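Local coordinates for protein racemase, putative (Roseobacter denitrificans, PDB 3TCS) that is a putative racemase of the enolase superfamily, binds magnesium and D-alanine in a TIM-barrel site, and may act as a hydro-lyase, at residues Q119-P122 against V123-L127; K155-R158 against D159-G162; H220-D224 against H225-H229; Q266-D270 against M271-D275; S335-G338 against P339-P343. All blocks are in the same frame, centred on the assembly; numbering follows the deposited sequence.

Interaction 1 of 5, residues Q119-P122 against V123-L127; sequences QGKP and VAEVL
Pro122 O takes two backbone bonds from the first turn of helix 123-126: Val126 N donates at 3.2 Å and Glu125 N at 2.9 Å. Pro122 is the N-cap, and proline suits this place because the helix needs no N-H from the residue, only its carbonyl. Its ring lies against the extended side chain of Glu125, whose CG stands 3.7 Å from Pro122 CG and whose OE1 stands 3.5 Å from Pro122 CD. The Glu125 and Lys121 side chains cross at about a right angle, with Glu125 OE1 3.7 Å from Lys121 CB. Shortening Glu125 to an alanine is likely to strip the Pro122 ring of its CG and carboxylate contact and to remove the negative charge near Lys121. Gly120, with positive phi, is the C-prime residue of the Schellman motif closing helix 98-119. Beyond the turn, His320 of helix 314-322 packs on Pro122, Val123 and Ala124, while Trp112 of helix 98-119 meets Val126.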
loop_
_atom_site.group_PDB
_atom_site.type_symbol
_atom_site.label_atom_id
_atom_site.label_comp_id
_atom_site.label_asym_id
_atom_site.label_seq_id
_atom_site.Cartn_x
_atom_site.Cartn_y
_atom_site.Cartn_z
ATOM N N GLN B 119 -13.867 -26.490 -16.711
ATOM C CA GLN B 119 -15.144 -26.396 -17.408
ATOM C C GLN B 119 -15.034 -26.418 -18.931
ATOM O O GLN B 119 -16.052 -26.420 -19.622
ATOM C CB GLN B 119 -15.867 -25.118 -16.974
ATOM C CG GLN B 119 -16.193 -25.044 -15.481
ATOM C CD GLN B 119 -16.759 -23.691 -15.083
ATOM O OE1 GLN B 119 -17.616 -23.142 -15.770
ATOM N NE2 GLN B 119 -16.288 -23.154 -13.963
ATOM N N GLY B 120 -13.810 -26.434 -19.451
ATOM C CA GLY B 120 -13.623 -26.437 -20.894
ATOM C C GLY B 120 -14.112 -25.144 -21.529
ATOM O O GLY B 120 -14.642 -25.141 -22.644
ATOM N N LYS B 121 -13.923 -24.031 -20.829
ATOM C CA LYS B 121 -14.381 -22.735 -21.329
ATOM C C LYS B 121 -13.357 -21.634 -21.130
ATOM O O LYS B 121 -12.558 -21.682 -20.195
ATOM C CB LYS B 121 -15.642 -22.300 -20.585
ATOM C CG LYS B 121 -16.795 -23.274 -20.607
ATOM C CD LYS B 121 -17.879 -22.775 -19.671
ATOM C CE LYS B 121 -19.069 -23.705 -19.638
ATOM N NZ LYS B 121 -20.057 -23.224 -18.632
ATOM N N PRO B 122 -13.356 -20.626 -22.019
ATOM C CA PRO B 122 -12.392 -19.538 -21.835
ATOM C C PRO B 122 -12.889 -18.781 -20.602
ATOM O O PRO B 122 -14.082 -18.830 -20.288
ATOM C CB PRO B 122 -12.538 -18.719 -23.119
ATOM C CG PRO B 122 -13.972 -18.965 -23.524
ATOM C CD PRO B 122 -14.145 -20.440 -23.250
ATOM N N VAL B 123 -11.995 -18.106 -19.892
ATOM C CA VAL B 123 -12.403 -17.367 -18.700
ATOM C C VAL B 123 -13.545 -16.395 -19.000
ATOM O O VAL B 123 -14.461 -16.238 -18.191
ATOM C CB VAL B 123 -11.205 -16.606 -18.085
ATOM C CG1 VAL B 123 -11.672 -15.698 -16.947
ATOM C CG2 VAL B 123 -10.188 -17.613 -17.552
ATOM N N ALA B 124 -13.498 -15.758 -20.168
ATOM C CA ALA B 124 -14.538 -14.811 -20.565
ATOM C C ALA B 124 -15.926 -15.433 -20.440
ATOM O O ALA B 124 -16.876 -14.764 -20.039
ATOM C CB ALA B 124 -14.310 -14.343 -21.997
ATOM N N GLU B 125 -16.043 -16.710 -20.798
ATOM C CA GLU B 125 -17.323 -17.406 -20.702
ATOM C C GLU B 125 -17.662 -17.738 -19.254
ATOM O O GLU B 125 -18.820 -17.656 -18.846
ATOM C CB GLU B 125 -17.305 -18.686 -21.543
ATOM C CG GLU B 125 -17.603 -18.434 -23.015
ATOM C CD GLU B 125 -17.635 -19.704 -23.843
ATOM O OE1 GLU B 125 -17.675 -20.803 -23.252
ATOM O OE2 GLU B 125 -17.627 -19.599 -25.090
ATOM N N VAL B 126 -16.652 -18.109 -18.475
ATOM C CA VAL B 126 -16.879 -18.433 -17.070
ATOM C C VAL B 126 -17.431 -17.188 -16.378
ATOM O O VAL B 126 -18.255 -17.277 -15.472
ATOM C CB VAL B 126 -15.569 -18.865 -16.373
ATOM C CG1 VAL B 126 -15.840 -19.193 -14.914
ATOM C CG2 VAL B 126 -14.977 -20.074 -17.079
ATOM N N LEU B 127 -16.977 -16.025 -16.833
ATOM C CA LEU B 127 -17.404 -14.747 -16.274
ATOM C C LEU B 127 -18.764 -14.282 -16.792
ATOM O O LEU B 127 -19.225 -13.192 -16.442
ATOM C CB LEU B 127 -16.359 -13.670 -16.578
ATOM C CG LEU B 127 -14.996 -13.788 -15.890
ATOM C CD1 LEU B 127 -14.064 -12.728 -16.452
ATOM C CD2 LEU B 127 -15.153 -13.620 -14.385
#

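Interaction 2 of 5, residues K155-R158 against D159-G162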
loop_
_atom_site.group_PDB
_atom_site.type_symbol
_atom_site.label_atom_id
_atom_site.label_comp_id
_atom_site.label_asym_id
_atom_site.label_seq_id
_atom_site.Cartn_x
_atom_site.Cartn_y
_atom_site.Cartn_z
ATOM N N LYS B 155 1.084 6.348 -37.183
ATOM C CA LYS B 155 0.424 6.398 -38.482
ATOM C C LYS B 155 0.721 5.103 -39.238
ATOM O O LYS B 155 -0.145 4.558 -39.918
ATOM C CB LYS B 155 0.923 7.604 -39.286
ATOM C CG LYS B 155 0.140 7.863 -40.566
ATOM C CD LYS B 155 0.642 9.117 -41.276
ATOM C CE LYS B 155 -0.256 9.463 -42.455
ATOM N NZ LYS B 155 0.145 10.739 -43.099
ATOM N N ARG B 156 1.945 4.602 -39.115
ATOM C CA ARG B 156 2.297 3.366 -39.797
ATOM C C ARG B 156 1.521 2.191 -39.208
ATOM O O ARG B 156 1.106 1.293 -39.935
ATOM C CB ARG B 156 3.809 3.136 -39.721
ATOM C CG ARG B 156 4.554 4.188 -40.527
ATOM C CD ARG B 156 6.061 4.005 -40.555
ATOM N NE ARG B 156 6.671 5.039 -41.391
ATOM C CZ ARG B 156 7.978 5.226 -41.530
ATOM N NH1 ARG B 156 8.836 4.444 -40.885
ATOM N NH2 ARG B 156 8.428 6.196 -42.318
ATOM N N LEU B 157 1.306 2.211 -37.896
ATOM C CA LEU B 157 0.552 1.144 -37.246
ATOM C C LEU B 157 -0.920 1.241 -37.637
ATOM O O LEU B 157 -1.616 0.234 -37.729
ATOM C CB LEU B 157 0.701 1.238 -35.727
ATOM C CG LEU B 157 2.086 0.846 -35.210
ATOM C CD1 LEU B 157 2.291 1.369 -33.791
ATOM C CD2 LEU B 157 2.225 -0.670 -35.269
ATOM N N ARG B 158 -1.392 2.462 -37.866
ATOM C CA ARG B 158 -2.775 2.673 -38.271
ATOM C C ARG B 158 -2.980 1.962 -39.604
ATOM O O ARG B 158 -3.959 1.238 -39.792
ATOM C CB ARG B 158 -3.051 4.169 -38.447
ATOM C CG ARG B 158 -4.454 4.503 -38.933
ATOM C CD ARG B 158 -4.531 5.933 -39.464
ATOM N NE ARG B 158 -3.824 6.061 -40.737
ATOM C CZ ARG B 158 -3.620 7.208 -41.379
ATOM N NH1 ARG B 158 -4.064 8.352 -40.876
ATOM N NH2 ARG B 158 -2.973 7.205 -42.534
ATOM N N ASP B 159 -2.032 2.155 -40.516
ATOM C CA ASP B 159 -2.120 1.563 -41.845
ATOM C C ASP B 159 -1.787 0.079 -41.949
ATOM O O ASP B 159 -2.334 -0.611 -42.807
ATOM C CB ASP B 159 -1.236 2.340 -42.824
ATOM C CG ASP B 159 -1.642 3.793 -42.953
ATOM O OD1 ASP B 159 -2.856 4.080 -42.893
ATOM O OD2 ASP B 159 -0.747 4.648 -43.127
ATOM N N THR B 160 -0.901 -0.421 -41.091
ATOM C CA THR B 160 -0.525 -1.833 -41.155
ATOM C C THR B 160 -1.310 -2.767 -40.230
ATOM O O THR B 160 -1.530 -3.933 -40.566
ATOM C CB THR B 160 0.980 -2.028 -40.854
ATOM O OG1 THR B 160 1.278 -1.533 -39.542
ATOM C CG2 THR B 160 1.832 -1.285 -41.873
ATOM N N GLN B 161 -1.728 -2.256 -39.074
ATOM C CA GLN B 161 -2.461 -3.055 -38.088
ATOM C C GLN B 161 -3.966 -2.780 -38.042
ATOM O O GLN B 161 -4.736 -3.599 -37.535
ATOM C CB GLN B 161 -1.876 -2.829 -36.688
ATOM C CG GLN B 161 -0.417 -3.237 -36.513
ATOM C CD GLN B 161 -0.181 -4.720 -36.735
ATOM O OE1 GLN B 161 -0.969 -5.561 -36.293
ATOM N NE2 GLN B 161 0.916 -5.049 -37.409
ATOM N N GLY B 162 -4.378 -1.621 -38.544
ATOM C CA GLY B 162 -5.790 -1.282 -38.560
ATOM C C GLY B 162 -6.322 -0.564 -37.330
ATOM O O GLY B 162 -7.532 -0.445 -37.169
#
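Arg158 and Asp159 lie side by side and point the same way, their guanidinium and carboxylate planes turned 56° apart. The salt bridge is side-on: Arg158 NE and NH2 both reach Asp159 OD1, each at 3.1 Å. NH2 uses the syn lone pair of that oxygen, whereas NE comes from above the carboxylate plane. The bend at chi3 (71°) in Arg158 turns NE and NH2 toward its neighbour, and Lys155 CG lies over one guanidinium face. Replacing Arg158 by an alanine would probably leave the Asp159 carboxylate without its charged mate and free to turn. On another side of the helix, Arg156 O accepts Thr160 OG1 at 2.9 Å and, from the opposite face of its plane, Thr160 N; a threonine can thus fold its hydroxyl back onto its own helix. Leu157 CD2 touches Gln161 CG at 3.9 Å. The contact lies in the last turns of helix 147-161, in the beta-alpha-beta unit between strands 132-139 and 165-169, with Leu157 packing on Phe163.

Interaction 3 of 5, residues H220-D224 against H225-H229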
loop_
_atom_site.group_PDB
_atom_site.type_symbol
_atom_site.label_atom_id
_atom_site.label_comp_id
_atom_site.label_asym_id
_atom_site.label_seq_id
_atom_site.Cartn_x
_atom_site.Cartn_y
_atom_site.Cartn_z
ATOM N N HIS B 220 -8.675 22.143 -22.661
ATOM C CA HIS B 220 -9.239 22.976 -23.716
ATOM C C HIS B 220 -8.539 22.713 -25.050
ATOM O O HIS B 220 -9.176 22.699 -26.099
ATOM C CB HIS B 220 -9.136 24.448 -23.317
ATOM C CG HIS B 220 -10.059 24.825 -22.200
ATOM N ND1 HIS B 220 -9.870 25.942 -21.415
ATOM C CD2 HIS B 220 -11.190 24.234 -21.744
ATOM C CE1 HIS B 220 -10.842 26.021 -20.523
ATOM N NE2 HIS B 220 -11.657 24.997 -20.702
ATOM N N MET B 221 -7.229 22.491 -25.008
ATOM C CA MET B 221 -6.491 22.204 -26.234
ATOM C C MET B 221 -6.948 20.865 -26.798
ATOM O O MET B 221 -7.099 20.711 -28.008
ATOM C CB MET B 221 -4.987 22.141 -25.969
ATOM C CG MET B 221 -4.391 23.421 -25.422
ATOM S SD MET B 221 -2.586 23.345 -25.444
ATOM C CE MET B 221 -2.253 22.450 -23.948
ATOM N N LEU B 222 -7.157 19.892 -25.916
ATOM C CA LEU B 222 -7.604 18.568 -26.339
ATOM C C LEU B 222 -8.981 18.671 -26.991
ATOM O O LEU B 222 -9.215 18.114 -28.064
ATOM C CB LEU B 222 -7.657 17.617 -25.134
ATOM C CG LEU B 222 -6.304 17.303 -24.482
ATOM C CD1 LEU B 222 -6.521 16.570 -23.161
ATOM C CD2 LEU B 222 -5.452 16.471 -25.438
ATOM N N GLN B 223 -9.895 19.388 -26.347
ATOM C CA GLN B 223 -11.232 19.555 -26.904
ATOM C C GLN B 223 -11.169 20.281 -28.249
ATOM O O GLN B 223 -11.933 19.967 -29.160
ATOM C CB GLN B 223 -12.121 20.331 -25.928
ATOM C CG GLN B 223 -12.247 19.659 -24.570
ATOM C CD GLN B 223 -13.119 20.434 -23.608
ATOM O OE1 GLN B 223 -13.353 21.636 -23.785
ATOM N NE2 GLN B 223 -13.594 19.758 -22.572
ATOM N N ASP B 224 -10.252 21.240 -28.378
ATOM C CA ASP B 224 -10.104 21.996 -29.627
ATOM C C ASP B 224 -9.661 21.117 -30.794
ATOM O O ASP B 224 -9.788 21.512 -31.953
ATOM C CB ASP B 224 -9.085 23.134 -29.479
ATOM C CG ASP B 224 -9.558 24.241 -28.559
ATOM O OD1 ASP B 224 -10.778 24.358 -28.323
ATOM O OD2 ASP B 224 -8.696 25.009 -28.083
ATOM N N HIS B 225 -9.118 19.940 -30.501
ATOM C CA HIS B 225 -8.685 19.048 -31.566
ATOM C C HIS B 225 -9.398 17.702 -31.558
ATOM O O HIS B 225 -8.893 16.710 -32.083
ATOM C CB HIS B 225 -7.171 18.853 -31.516
ATOM C CG HIS B 225 -6.408 20.105 -31.805
ATOM N ND1 HIS B 225 -6.147 21.054 -30.842
ATOM C CD2 HIS B 225 -5.919 20.603 -32.965
ATOM C CE1 HIS B 225 -5.532 22.085 -31.395
ATOM N NE2 HIS B 225 -5.382 21.836 -32.684
ATOM N N GLY B 226 -10.577 17.683 -30.952
ATOM C CA GLY B 226 -11.382 16.478 -30.932
ATOM C C GLY B 226 -10.933 15.261 -30.145
ATOM O O GLY B 226 -11.449 14.179 -30.403
ATOM N N PHE B 227 -9.985 15.399 -29.221
ATOM C CA PHE B 227 -9.574 14.243 -28.417
ATOM C C PHE B 227 -10.796 13.838 -27.594
ATOM O O PHE B 227 -11.622 14.680 -27.259
ATOM C CB PHE B 227 -8.415 14.597 -27.475
ATOM C CG PHE B 227 -7.056 14.481 -28.106
ATOM C CD1 PHE B 227 -6.713 15.255 -29.210
ATOM C CD2 PHE B 227 -6.104 13.613 -27.574
ATOM C CE1 PHE B 227 -5.436 15.170 -29.777
ATOM C CE2 PHE B 227 -4.830 13.518 -28.128
ATOM C CZ PHE B 227 -4.495 14.300 -29.234
ATOM N N CYS B 228 -10.906 12.560 -27.247
ATOM C CA CYS B 228 -12.073 12.103 -26.495
ATOM C C CYS B 228 -11.748 11.459 -25.156
ATOM O O CYS B 228 -12.647 10.964 -24.481
ATOM C CB CYS B 228 -12.849 11.091 -27.334
ATOM S SG CYS B 228 -11.906 9.578 -27.678
ATOM N N HIS B 229 -10.485 11.506 -24.747
ATOM C CA HIS B 229 -10.077 10.834 -23.517
ATOM C C HIS B 229 -8.868 11.544 -22.890
ATOM O O HIS B 229 -7.813 11.627 -23.502
ATOM C CB HIS B 229 -9.768 9.384 -23.930
ATOM C CG HIS B 229 -9.254 8.500 -22.840
ATOM N ND1 HIS B 229 -9.895 7.336 -22.477
ATOM C CD2 HIS B 229 -8.088 8.515 -22.152
ATOM C CE1 HIS B 229 -9.143 6.668 -21.623
ATOM N NE2 HIS B 229 -8.039 7.359 -21.410
#
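His225 and Phe227 fold back on the last turn of helix 212-224 in a Schellman motif, with Gly226 at C-prime. Phe227 N donates to Leu222 O at 3.1 Å and Gly226 N to Gln223 O at 3.2 Å. Positive phi at Gly226, which glycine adopts with least strain, reverses the chain. Leu222 O also accepts His225 N at 3.0 Å, so one carbonyl near the helix end has two donors.

The side chain of His225 adds a hydrogen bond to the helix end. Its CG stands anti to the carbonyl carbon (chi1 -66°), and chi2 of 83° turns the ring so that ND1 donates to Met221 O at 3.0 Å, nearly straight and in the ring plane. Histidine suits this place because its flat ring can bring an N-H straight to a carbonyl that the backbone N-H of His225 reaches only weakly. The carbonyl of Asp224 lies over one face of the same ring.

Leu222 and Phe227 make the apolar part of the contact. In both, CG stands anti to the carbonyl carbon, and the two side chains cross obliquely, which brings a leucine methyl over the flat ring. Ile204 of strand 201-205 and Ile189 of helix 184-196 pack against both, joining the helix end to the barrel wall. Leu222 CD2 sits over one face of the phenyl ring in a CH-pi contact, 3.9 Å from the Phe227 ring centroid and 22° off its normal.

Interaction 4 of 5, residues Q266-D270 against M271-D275; sequences QRMID and MRAVD
A Schellman motif ends helix 262-270 on the way to strand 276-277 of the barrel, and it brings Arg272 and Ala273 back onto Ile269 and Met268. Ala273 N donates to Met268 O at 3.1 Å in a nearly straight bond, and Arg272 N to Ile269 O at 3.0 Å. Arg272 has positive phi (54°), so a residue with a side chain occupies a place often held by glycine.

That side chain is put to use. With its chain bent at chi2 (-71°), the guanidinium swings back and NH1 donates to Ile269 O at 2.8 Å, with the oxygen near the guanidinium plane. Arg272 N and NH1 approach from opposite faces of that carbonyl, gripping it twice; the positive charge would probably also be favoured by the negative end of the helix dipole.

Met271 CG takes the position between the backbone N and the carbonyl carbon, which lays it 3.1 Å from Arg267 O and 3.4 Å from Met268 O. Ala273 CB meets Met268 CG at 3.9 Å, where a small methyl fits beside the helix, and Val274 CG2 lies 4.2 Å from Met268 SD. Outside, Ala273 O accepts from Thr246 OG1, a residue of the second magnesium site, and Arg267 packs on Arg267 of the second subunit. The reversal is a C-terminal helix cap of the kind that leads from an outer helix to the next strand of a TIM barrel.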
loop_
_atom_site.group_PDB
_atom_site.type_symbol
_atom_site.label_atom_id
_atom_site.label_comp_id
_atom_site.label_asym_id
_atom_site.label_seq_id
_atom_site.Cartn_x
_atom_site.Cartn_y
_atom_site.Cartn_z
ATOM N N GLN B 266 -14.509 3.071 -4.042
ATOM C CA GLN B 266 -15.889 3.424 -3.722
ATOM C C GLN B 266 -16.032 4.943 -3.591
ATOM O O GLN B 266 -17.005 5.533 -4.069
ATOM C CB GLN B 266 -16.327 2.753 -2.415
ATOM C CG GLN B 266 -17.816 2.886 -2.123
ATOM C CD GLN B 266 -18.663 1.963 -2.977
ATOM O OE1 GLN B 266 -18.592 0.740 -2.847
ATOM N NE2 GLN B 266 -19.464 2.544 -3.860
ATOM N N ARG B 267 -15.063 5.579 -2.939
ATOM C CA ARG B 267 -15.105 7.027 -2.767
ATOM C C ARG B 267 -14.996 7.745 -4.113
ATOM O O ARG B 267 -15.743 8.683 -4.388
ATOM C CB ARG B 267 -13.971 7.489 -1.855
ATOM C CG ARG B 267 -14.023 8.967 -1.526
ATOM C CD ARG B 267 -12.728 9.442 -0.887
ATOM N NE ARG B 267 -12.763 10.875 -0.614
ATOM C CZ ARG B 267 -11.683 11.632 -0.451
ATOM N NH1 ARG B 267 -10.471 11.096 -0.535
ATOM N NH2 ARG B 267 -11.816 12.929 -0.206
ATOM N N MET B 268 -14.059 7.297 -4.945
ATOM C CA MET B 268 -13.840 7.896 -6.267
ATOM C C MET B 268 -15.103 7.843 -7.126
ATOM O O MET B 268 -15.480 8.827 -7.772
ATOM C CB MET B 268 -12.716 7.155 -7.002
ATOM C CG MET B 268 -12.315 7.786 -8.333
ATOM S SD MET B 268 -11.452 6.627 -9.430
ATOM C CE MET B 268 -10.114 6.068 -8.355
ATOM N N ILE B 269 -15.751 6.687 -7.134
ATOM C CA ILE B 269 -16.959 6.497 -7.923
ATOM C C ILE B 269 -18.157 7.240 -7.334
ATOM O O ILE B 269 -18.905 7.892 -8.066
ATOM C CB ILE B 269 -17.253 4.985 -8.083
ATOM C CG1 ILE B 269 -16.145 4.362 -8.950
ATOM C CG2 ILE B 269 -18.626 4.767 -8.717
ATOM C CD1 ILE B 269 -16.223 2.852 -9.110
ATOM N N ASP B 270 -18.323 7.168 -6.018
ATOM C CA ASP B 270 -19.427 7.857 -5.357
ATOM C C ASP B 270 -19.388 9.364 -5.626
ATOM O O ASP B 270 -20.431 9.989 -5.841
ATOM C CB ASP B 270 -19.380 7.640 -3.836
ATOM C CG ASP B 270 -19.734 6.217 -3.425
ATOM O OD1 ASP B 270 -20.116 5.404 -4.291
ATOM O OD2 ASP B 270 -19.634 5.914 -2.215
ATOM N N MET B 271 -18.189 9.945 -5.610
ATOM C CA MET B 271 -18.043 11.381 -5.830
ATOM C C MET B 271 -17.958 11.754 -7.307
ATOM O O MET B 271 -17.876 12.936 -7.653
ATOM C CB MET B 271 -16.805 11.905 -5.088
ATOM C CG MET B 271 -15.471 11.495 -5.704
ATOM S SD MET B 271 -14.048 11.879 -4.643
ATOM C CE MET B 271 -13.800 13.631 -5.003
ATOM N N ARG B 272 -17.987 10.743 -8.171
ATOM C CA ARG B 272 -17.904 10.940 -9.614
ATOM C C ARG B 272 -16.670 11.768 -9.979
ATOM O O ARG B 272 -16.761 12.741 -10.730
ATOM C CB ARG B 272 -19.168 11.633 -10.120
ATOM C CG ARG B 272 -20.467 10.895 -9.784
ATOM C CD ARG B 272 -20.619 9.602 -10.589
ATOM N NE ARG B 272 -21.988 9.086 -10.521
ATOM C CZ ARG B 272 -22.470 8.317 -9.550
ATOM N NH1 ARG B 272 -21.698 7.940 -8.537
ATOM N NH2 ARG B 272 -23.745 7.945 -9.580
ATOM N N ALA B 273 -15.515 11.370 -9.456
ATOM C CA ALA B 273 -14.276 12.096 -9.711
ATOM C C ALA B 273 -13.804 11.984 -11.160
ATOM O O ALA B 273 -13.067 12.842 -11.636
ATOM C CB ALA B 273 -13.178 11.617 -8.755
ATOM N N VAL B 274 -14.215 10.920 -11.845
ATOM C CA VAL B 274 -13.848 10.705 -13.243
ATOM C C VAL B 274 -15.081 10.249 -14.022
ATOM O O VAL B 274 -16.116 9.937 -13.430
ATOM C CB VAL B 274 -12.749 9.616 -13.394
ATOM C CG1 VAL B 274 -11.478 10.040 -12.665
ATOM C CG2 VAL B 274 -13.259 8.282 -12.858
ATOM N N ASP B 275 -14.965 10.208 -15.346
ATOM C CA ASP B 275 -16.069 9.781 -16.202
ATOM C C ASP B 275 -15.936 8.313 -16.602
ATOM O O ASP B 275 -16.920 7.668 -16.966
ATOM C CB ASP B 275 -16.102 10.633 -17.467
ATOM C CG ASP B 275 -16.224 12.104 -17.160
ATOM O OD1 ASP B 275 -17.279 12.502 -16.623
ATOM O OD2 ASP B 275 -15.264 12.853 -17.442
#

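Interaction 5 of 5, residues S335-G338 against P339-P343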
loop_
_atom_site.group_PDB
_atom_site.type_symbol
_atom_site.label_atom_id
_atom_site.label_comp_id
_atom_site.label_asym_id
_atom_site.label_seq_id
_atom_site.Cartn_x
_atom_site.Cartn_y
_atom_site.Cartn_z
ATOM N N SER B 335 -0.436 -1.806 -25.740
ATOM C CA SER B 335 0.900 -1.241 -25.871
ATOM C C SER B 335 1.503 -1.565 -27.229
ATOM O O SER B 335 1.446 -2.710 -27.681
ATOM C CB SER B 335 1.823 -1.792 -24.787
ATOM O OG SER B 335 3.152 -1.365 -25.025
ATOM N N ILE B 336 2.076 -0.562 -27.887
ATOM C CA ILE B 336 2.706 -0.800 -29.179
ATOM C C ILE B 336 4.223 -0.608 -29.106
ATOM O O ILE B 336 4.892 -0.490 -30.128
ATOM C CB ILE B 336 2.087 0.097 -30.305
ATOM C CG1 ILE B 336 1.927 1.546 -29.845
ATOM C CG2 ILE B 336 0.711 -0.456 -30.699
ATOM C CD1 ILE B 336 3.225 2.306 -29.680
ATOM N N GLU B 337 4.763 -0.598 -27.889
ATOM C CA GLU B 337 6.203 -0.438 -27.697
ATOM C C GLU B 337 6.928 -1.724 -28.093
ATOM O O GLU B 337 6.349 -2.810 -28.056
ATOM C CB GLU B 337 6.520 -0.103 -26.232
ATOM C CG GLU B 337 5.883 1.181 -25.707
ATOM C CD GLU B 337 6.304 2.413 -26.491
ATOM O OE1 GLU B 337 7.351 2.363 -27.174
ATOM O OE2 GLU B 337 5.595 3.439 -26.418
ATOM N N GLY B 338 8.193 -1.592 -28.481
ATOM C CA GLY B 338 8.974 -2.747 -28.880
ATOM C C GLY B 338 9.935 -3.198 -27.796
ATOM O O GLY B 338 9.873 -2.707 -26.669
ATOM N N PRO B 339 10.852 -4.127 -28.110
ATOM C CA PRO B 339 11.825 -4.636 -27.140
ATOM C C PRO B 339 12.775 -3.598 -26.549
ATOM O O PRO B 339 13.403 -3.851 -25.522
ATOM C CB PRO B 339 12.553 -5.729 -27.925
ATOM C CG PRO B 339 12.489 -5.229 -29.331
ATOM C CD PRO B 339 11.059 -4.741 -29.432
ATOM N N ASP B 340 12.886 -2.433 -27.176
ATOM C CA ASP B 340 13.768 -1.402 -26.643
ATOM C C ASP B 340 13.162 -0.828 -25.367
ATOM O O ASP B 340 13.867 -0.281 -24.521
ATOM C CB ASP B 340 13.977 -0.273 -27.663
ATOM C CG ASP B 340 12.714 0.539 -27.913
ATOM O OD1 ASP B 340 11.720 -0.036 -28.402
ATOM O OD2 ASP B 340 12.717 1.755 -27.623
ATOM N N TYR B 341 11.846 -0.967 -25.233
ATOM C CA TYR B 341 11.135 -0.449 -24.072
ATOM C C TYR B 341 10.796 -1.561 -23.084
ATOM O O TYR B 341 10.947 -1.389 -21.878
ATOM C CB TYR B 341 9.846 0.247 -24.511
ATOM C CG TYR B 341 9.243 1.128 -23.447
ATOM C CD1 TYR B 341 9.707 2.431 -23.251
ATOM C CD2 TYR B 341 8.226 0.658 -22.616
ATOM C CE1 TYR B 341 9.174 3.245 -22.254
ATOM C CE2 TYR B 341 7.687 1.465 -21.613
ATOM C CZ TYR B 341 8.165 2.754 -21.440
ATOM O OH TYR B 341 7.632 3.555 -20.457
ATOM N N TYR B 342 10.320 -2.689 -23.601
ATOM C CA TYR B 342 9.968 -3.840 -22.770
ATOM C C TYR B 342 10.761 -5.062 -23.237
ATOM O O TYR B 342 10.202 -5.976 -23.839
ATOM C CB TYR B 342 8.474 -4.165 -22.891
ATOM C CG TYR B 342 7.522 -3.126 -22.342
ATOM C CD1 TYR B 342 7.687 -2.604 -21.061
ATOM C CD2 TYR B 342 6.405 -2.730 -23.077
ATOM C CE1 TYR B 342 6.751 -1.713 -20.518
ATOM C CE2 TYR B 342 5.467 -1.845 -22.548
ATOM C CZ TYR B 342 5.644 -1.345 -21.268
ATOM O OH TYR B 342 4.688 -0.517 -20.721
ATOM N N PRO B 343 12.072 -5.100 -22.956
ATOM C CA PRO B 343 12.886 -6.245 -23.383
ATOM C C PRO B 343 12.456 -7.584 -22.779
ATOM O O PRO B 343 12.561 -8.634 -23.416
ATOM C CB PRO B 343 14.296 -5.838 -22.953
ATOM C CG PRO B 343 14.040 -5.026 -21.720
ATOM C CD PRO B 343 12.871 -4.158 -22.153
HETATM O O HOH W 1 9.347 0.927 -28.519
#
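Tyr341 and Tyr342 fold back over Glu337 and Ser335 at the turn through Gly338. Glu337, bent at chi2, lays CG 3.9 Å from Tyr341 CD2, with the carboxylate and ring planes 40° apart. Ser335 OG meets the Tyr342 ring at its edge, in plane, 3.4 Å from CE2; a small serine probably allows this approach. The two rings touch, Tyr341 CD2 standing over the centre of one Tyr342 face. Holding them is Gly338 O, which accepts Tyr342 N at 3.1 Å and Tyr341 N at 3.0 Å. Glycine suits because a CB would hit Pro339 CD. A water accepts from Gly338 N and donates to Glu337 OE1 and Asp340 OD1, at 2.8 Å and 2.6 Å from those oxygens. Further out, Glu337 OE2 pairs with Arg153 and accepts Met141 N, and Asp340 OD2 pairs with Lys142. Met141 lines the D-alanine pocket, so this loop probably helps to place one pocket wall, while the outside cations and the water are likely to ease the closeness of two carboxylates.

From the N terminus, interaction 1 turns the chain from helix 98-119 into helix 123-126, in the N-terminal family region. The other four belong to the barrel region. Interaction 2 lies in the last turns of helix 147-161, interaction 3 leads from helix 212-224 to strand 229-231, and interaction 4 from helix 262-270 to strand 276-277. Interaction 5 shapes the loop after strand 332-335. Each is local, interaction 2 running along a helix and the others round a turn or cap; all follow in series, with none nested or crossing. Interactions 2 and 5, far apart in sequence, touch where Leu157 CD1 packs 3.7 Å from Ile336 CB. Interactions 3 and 4 approach to about 8 Å between nearest atoms.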